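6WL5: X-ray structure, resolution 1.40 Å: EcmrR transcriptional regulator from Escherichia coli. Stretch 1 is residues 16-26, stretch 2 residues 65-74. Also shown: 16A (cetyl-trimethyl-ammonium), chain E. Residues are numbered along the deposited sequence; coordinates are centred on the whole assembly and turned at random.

Stretch 1 16-26: VYSKRFIVPDF
Stretch 2, residues 65-74: KEKNMDVEFC

Residues 16-23 and 69-74 form neighbouring antiparallel β-strands, their axes 4.6 Å apart at closest approach and their N-to-C directions 162° apart; the two stretches bury 940 Å² between them. Both strands are extended, for example -133/159 at Val-16, -116/142 at Val-23, -128/151 at Val-71 and -133/141 at Cys-74. Lys-19, Phe-21 and Val-23 face Phe-73, Val-71 and Met-69 as hydrogen-bonded pairs. Their bonds run Lys-19 N to Phe-73 O (3.0 Å), Phe-73 N to Lys-19 O (2.9 Å), Phe-21 N to Val-71 O (2.9 Å), Val-71 N to Phe-21 O (3.0 Å), Val-23 N to Met-69 O (2.8 Å) and Met-69 N to Val-23 O (2.9 Å). Between them lie the non-hydrogen-bonded pairs Ser-18/Cys-74, Arg-20/Glu-72 and Ile-22/Asp-70, with CA-CA distances of 4.4, 4.1 and 4.7 Å.

Alternation places these latter pairs on one, largely polar face. Arg-20 is extended, with chi1 to chi3 all t, and its guanidinium reaches diagonally to Asp-70, whose t chi1 and chi2 of -9° present both carboxylate oxygens. The resulting salt bridge is bidentate: Arg-20 NE to Asp-70 OD1 is 2.8 Å and Arg-20 NH2 to Asp-70 OD2 is 2.9 Å, the carboxylate meeting the guanidinium at its edge. Glu-72 (t, t, chi3 36°) is joined to Ser-18 (p) and Arg-20 through separate waters, one donating to Ser-18 OG and Glu-72 OE2, the other accepting from Arg-20 NH1 and donating to Glu-72 OE2. Ile-22 (m, m) adds apolar bulk at an exposed position, its CD1 3.9 Å from Asp-70 CB.

The opposite face is mainly apolar. Val-23 and Val-71, both m, approach through Val-23 CG1 and Val-71 CG2 at 3.8 Å, compact branched side chains suited to a buried strand. Phe-21 (m, chi2 -91°) places CB 4.1 Å from Val-71 CG2, whereas Phe-73 (t, chi2 73°) is buried on the face it shares with Met-69 and Val-71. The flexible Met-69 chain (m, t, m) brings its CE to 3.9 Å from Val-23 CG2, while its SD lies 3.7 Å from C17 of cetyl-trimethyl-ammonium. Lys-19, all four chi angles t, is partly exposed and extends its aliphatic chain along this face.

Past the Val-23/Met-69 pair, the backbone turns at Pro-24 (-63/-37) and at Asn-68 (59/49, left-handed), yet Asn-68 N still donates to Pro-24 O at 3.2 Å. Asp-25 (p) caps the following helix. Its OD2 lies 4.3 Å from Lys-67 NZ, beyond a salt bridge, but the m, t, t, m rotamer of Lys-67 brings the amine to a water that accepts from it and donates to the carboxylate. Another water links Phe-26 N to Glu-66 O.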

# COMPACT_ATOMS: atom_id res chain seq x y z
N VAL A 16 3.09 10.28 -6.24
CA VAL A 16 3.88 9.07 -6.13
C VAL A 16 4.57 8.78 -7.46
O VAL A 16 4.13 9.20 -8.53
CB VAL A 16 3.03 7.84 -5.73
CG1 VAL A 16 2.27 8.11 -4.45
CG2 VAL A 16 2.08 7.39 -6.86
N TYR A 17 5.63 7.99 -7.38
CA TYR A 17 6.03 7.15 -8.50
C TYR A 17 5.45 5.77 -8.27
O TYR A 17 5.18 5.39 -7.13
CB TYR A 17 7.53 7.13 -8.73
CG TYR A 17 8.42 6.56 -7.67
CD1 TYR A 17 8.64 5.19 -7.55
CD2 TYR A 17 9.10 7.41 -6.80
CE1 TYR A 17 9.51 4.70 -6.58
CE2 TYR A 17 9.95 6.92 -5.85
CZ TYR A 17 10.14 5.58 -5.73
OH TYR A 17 11.02 5.16 -4.77
N SER A 18 5.18 5.07 -9.37
CA SER A 18 4.38 3.85 -9.28
C SER A 18 4.64 2.94 -10.48
O SER A 18 5.07 3.38 -11.55
CB SER A 18 2.89 4.22 -9.21
OG SER A 18 2.48 4.85 -10.42
N LYS A 19 4.41 1.65 -10.27
CA LYS A 19 4.42 0.67 -11.34
C LYS A 19 3.34 -0.36 -11.06
O LYS A 19 3.17 -0.78 -9.92
CB LYS A 19 5.80 -0.02 -11.48
CG LYS A 19 5.93 -0.83 -12.75
CD LYS A 19 7.37 -1.20 -13.05
CE LYS A 19 7.49 -2.11 -14.27
NZ LYS A 19 8.93 -2.30 -14.64
N ARG A 20 2.61 -0.74 -12.09
CA ARG A 20 1.48 -1.66 -11.96
C ARG A 20 1.80 -2.98 -12.65
O ARG A 20 2.47 -3.01 -13.69
CB ARG A 20 0.23 -1.03 -12.59
CG ARG A 20 -1.03 -1.80 -12.31
CD ARG A 20 -2.23 -0.89 -12.49
NE ARG A 20 -3.49 -1.61 -12.39
CZ ARG A 20 -4.66 -1.01 -12.47
NH1 ARG A 20 -4.69 0.32 -12.64
NH2 ARG A 20 -5.79 -1.70 -12.38
N PHE A 21 1.33 -4.06 -12.04
CA PHE A 21 1.71 -5.42 -12.39
C PHE A 21 0.52 -6.36 -12.21
O PHE A 21 -0.30 -6.16 -11.32
CB PHE A 21 2.77 -6.03 -11.45
CG PHE A 21 4.02 -5.24 -11.26
CD1 PHE A 21 5.11 -5.47 -12.09
CD2 PHE A 21 4.17 -4.37 -10.19
CE1 PHE A 21 6.30 -4.80 -11.91
CE2 PHE A 21 5.38 -3.71 -10.00
CZ PHE A 21 6.43 -3.91 -10.87
N ILE A 22 0.49 -7.45 -12.98
CA ILE A 22 -0.25 -8.66 -12.64
C ILE A 22 0.76 -9.65 -12.07
O ILE A 22 1.67 -10.09 -12.80
CB ILE A 22 -0.93 -9.29 -13.86
CG1 ILE A 22 -1.84 -8.32 -14.60
CG2 ILE A 22 -1.71 -10.53 -13.44
CD1 ILE A 22 -2.94 -7.80 -13.71
N VAL A 23 0.58 -10.06 -10.82
CA VAL A 23 1.58 -10.88 -10.15
C VAL A 23 1.08 -12.27 -9.78
O VAL A 23 -0.08 -12.44 -9.38
CB VAL A 23 2.16 -10.17 -8.91
CG1 VAL A 23 2.85 -8.88 -9.32
CG2 VAL A 23 1.08 -9.93 -7.85
N PRO A 24 1.93 -13.31 -9.91
CA PRO A 24 1.46 -14.66 -9.58
C PRO A 24 1.07 -14.83 -8.13
O PRO A 24 0.15 -15.60 -7.82
CB PRO A 24 2.65 -15.56 -9.95
CG PRO A 24 3.54 -14.77 -10.78
CD PRO A 24 3.22 -13.33 -10.62
N ASP A 25 1.80 -14.18 -7.24
CA ASP A 25 1.62 -14.28 -5.80
C ASP A 25 2.42 -13.14 -5.16
O ASP A 25 3.16 -12.40 -5.82
CB ASP A 25 2.01 -15.66 -5.27
CG ASP A 25 3.40 -16.08 -5.70
OD1 ASP A 25 4.37 -15.28 -5.69
OD2 ASP A 25 3.53 -17.26 -6.10
N PHE A 26 2.28 -13.02 -3.85
CA PHE A 26 2.90 -11.92 -3.12
C PHE A 26 4.43 -12.00 -3.13
O PHE A 26 5.11 -10.98 -3.31
CB PHE A 26 2.40 -11.96 -1.69
CG PHE A 26 2.87 -10.83 -0.83
CD1 PHE A 26 2.20 -9.61 -0.80
CD2 PHE A 26 3.98 -10.97 0.01
CE1 PHE A 26 2.65 -8.58 0.01
CE2 PHE A 26 4.40 -9.95 0.83
CZ PHE A 26 3.74 -8.77 0.84
N LYS A 65 -8.39 -11.80 -3.67
CA LYS A 65 -7.54 -12.77 -4.35
C LYS A 65 -6.18 -12.80 -3.67
O LYS A 65 -5.75 -11.82 -3.03
CB LYS A 65 -7.25 -12.41 -5.82
CG LYS A 65 -8.42 -12.25 -6.74
CD LYS A 65 -7.88 -11.92 -8.14
CE LYS A 65 -8.98 -11.76 -9.21
NZ LYS A 65 -8.23 -12.06 -10.50
N GLU A 66 -5.48 -13.92 -3.83
CA GLU A 66 -4.09 -14.05 -3.39
C GLU A 66 -3.14 -14.43 -4.51
O GLU A 66 -1.92 -14.36 -4.31
CB GLU A 66 -4.01 -15.06 -2.24
CG GLU A 66 -4.64 -14.46 -0.98
CD GLU A 66 -4.60 -15.32 0.30
OE1 GLU A 66 -3.91 -16.33 0.35
OE2 GLU A 66 -5.23 -14.94 1.30
N LYS A 67 -3.64 -14.86 -5.67
CA LYS A 67 -2.82 -15.22 -6.82
C LYS A 67 -3.35 -14.51 -8.05
O LYS A 67 -4.55 -14.19 -8.15
CB LYS A 67 -2.80 -16.74 -7.02
CG LYS A 67 -2.27 -17.53 -5.84
CD LYS A 67 -1.85 -18.94 -6.23
CE LYS A 67 -1.39 -19.73 -5.02
NZ LYS A 67 0.05 -19.43 -4.78
N ASN A 68 -2.46 -14.21 -8.98
CA ASN A 68 -2.82 -13.51 -10.20
C ASN A 68 -3.44 -12.14 -9.86
O ASN A 68 -4.49 -11.77 -10.38
CB ASN A 68 -3.77 -14.36 -11.06
CG ASN A 68 -3.85 -13.87 -12.47
OD1 ASN A 68 -2.82 -13.58 -13.08
ND2 ASN A 68 -5.06 -13.81 -13.02
N MET A 69 -2.76 -11.39 -8.98
CA MET A 69 -3.29 -10.14 -8.46
C MET A 69 -2.87 -8.94 -9.30
O MET A 69 -1.74 -8.87 -9.80
CB MET A 69 -2.80 -9.93 -7.02
CG MET A 69 -3.26 -10.99 -6.06
SD MET A 69 -2.55 -10.74 -4.41
CE MET A 69 -0.81 -11.02 -4.63
N ASP A 70 -3.80 -7.97 -9.40
CA ASP A 70 -3.56 -6.67 -10.03
C ASP A 70 -3.12 -5.71 -8.93
O ASP A 70 -3.94 -5.27 -8.11
CB ASP A 70 -4.84 -6.19 -10.73
CG ASP A 70 -4.64 -4.92 -11.54
OD1 ASP A 70 -3.57 -4.26 -11.47
OD2 ASP A 70 -5.61 -4.57 -12.25
N VAL A 71 -1.81 -5.38 -8.90
CA VAL A 71 -1.23 -4.59 -7.84
C VAL A 71 -0.48 -3.42 -8.43
O VAL A 71 0.06 -3.51 -9.53
CB VAL A 71 -0.29 -5.45 -6.97
CG1 VAL A 71 -1.11 -6.50 -6.23
CG2 VAL A 71 0.90 -6.06 -7.77
N GLU A 72 -0.42 -2.33 -7.67
CA GLU A 72 0.31 -1.13 -8.09
C GLU A 72 1.16 -0.64 -6.92
O GLU A 72 0.63 -0.23 -5.88
CB GLU A 72 -0.67 -0.06 -8.57
CG GLU A 72 0.01 1.15 -9.17
CD GLU A 72 -0.97 2.05 -9.91
OE1 GLU A 72 -2.11 2.16 -9.41
OE2 GLU A 72 -0.60 2.65 -10.95
N PHE A 73 2.48 -0.72 -7.09
CA PHE A 73 3.39 -0.23 -6.08
C PHE A 73 3.51 1.27 -6.20
O PHE A 73 3.79 1.79 -7.29
CB PHE A 73 4.77 -0.83 -6.25
CG PHE A 73 5.72 -0.32 -5.25
CD1 PHE A 73 5.64 -0.73 -3.95
CD2 PHE A 73 6.65 0.64 -5.60
CE1 PHE A 73 6.54 -0.26 -3.00
CE2 PHE A 73 7.57 1.11 -4.67
CZ PHE A 73 7.50 0.66 -3.37
N CYS A 74 3.41 1.96 -5.07
CA CYS A 74 3.48 3.41 -5.01
C CYS A 74 4.41 3.90 -3.90
O CYS A 74 4.45 3.34 -2.81
CB CYS A 74 2.09 3.99 -4.71
SG CYS A 74 0.81 3.59 -5.90
C1 16A E . -19.03 -6.67 -0.22
C2 16A E . -17.61 -6.74 -0.75
C3 16A E . -16.94 -8.06 -0.37
C4 16A E . -15.41 -7.99 -0.34
C5 16A E . -14.77 -6.91 -1.22
C6 16A E . -13.27 -7.15 -1.35
C7 16A E . -12.59 -6.44 -2.50
C8 16A E . -11.17 -6.97 -2.63
C9 16A E . -10.18 -5.84 -2.64
C10 16A E . -8.98 -6.09 -3.56
C11 16A E . -8.18 -7.36 -3.30
C12 16A E . -7.41 -7.35 -1.98
C13 16A E . -6.29 -8.39 -2.07
C14 16A E . -5.31 -8.19 -0.94
C15 16A E . -4.31 -9.34 -0.87
C16 16A E . -3.24 -8.96 0.12
N1 16A E . -2.33 -10.07 0.42
C17 16A E . -1.75 -10.70 -0.78
C18 16A E . -1.28 -9.42 1.23
C19 16A E . -2.97 -11.04 1.31
O HOH W 1 1.68 2.80 -12.23
O HOH W 2 -2.63 2.44 -12.85
O HOH W 3 1.96 -19.12 -6.54
O HOH W 4 0.07 -14.41 -2.59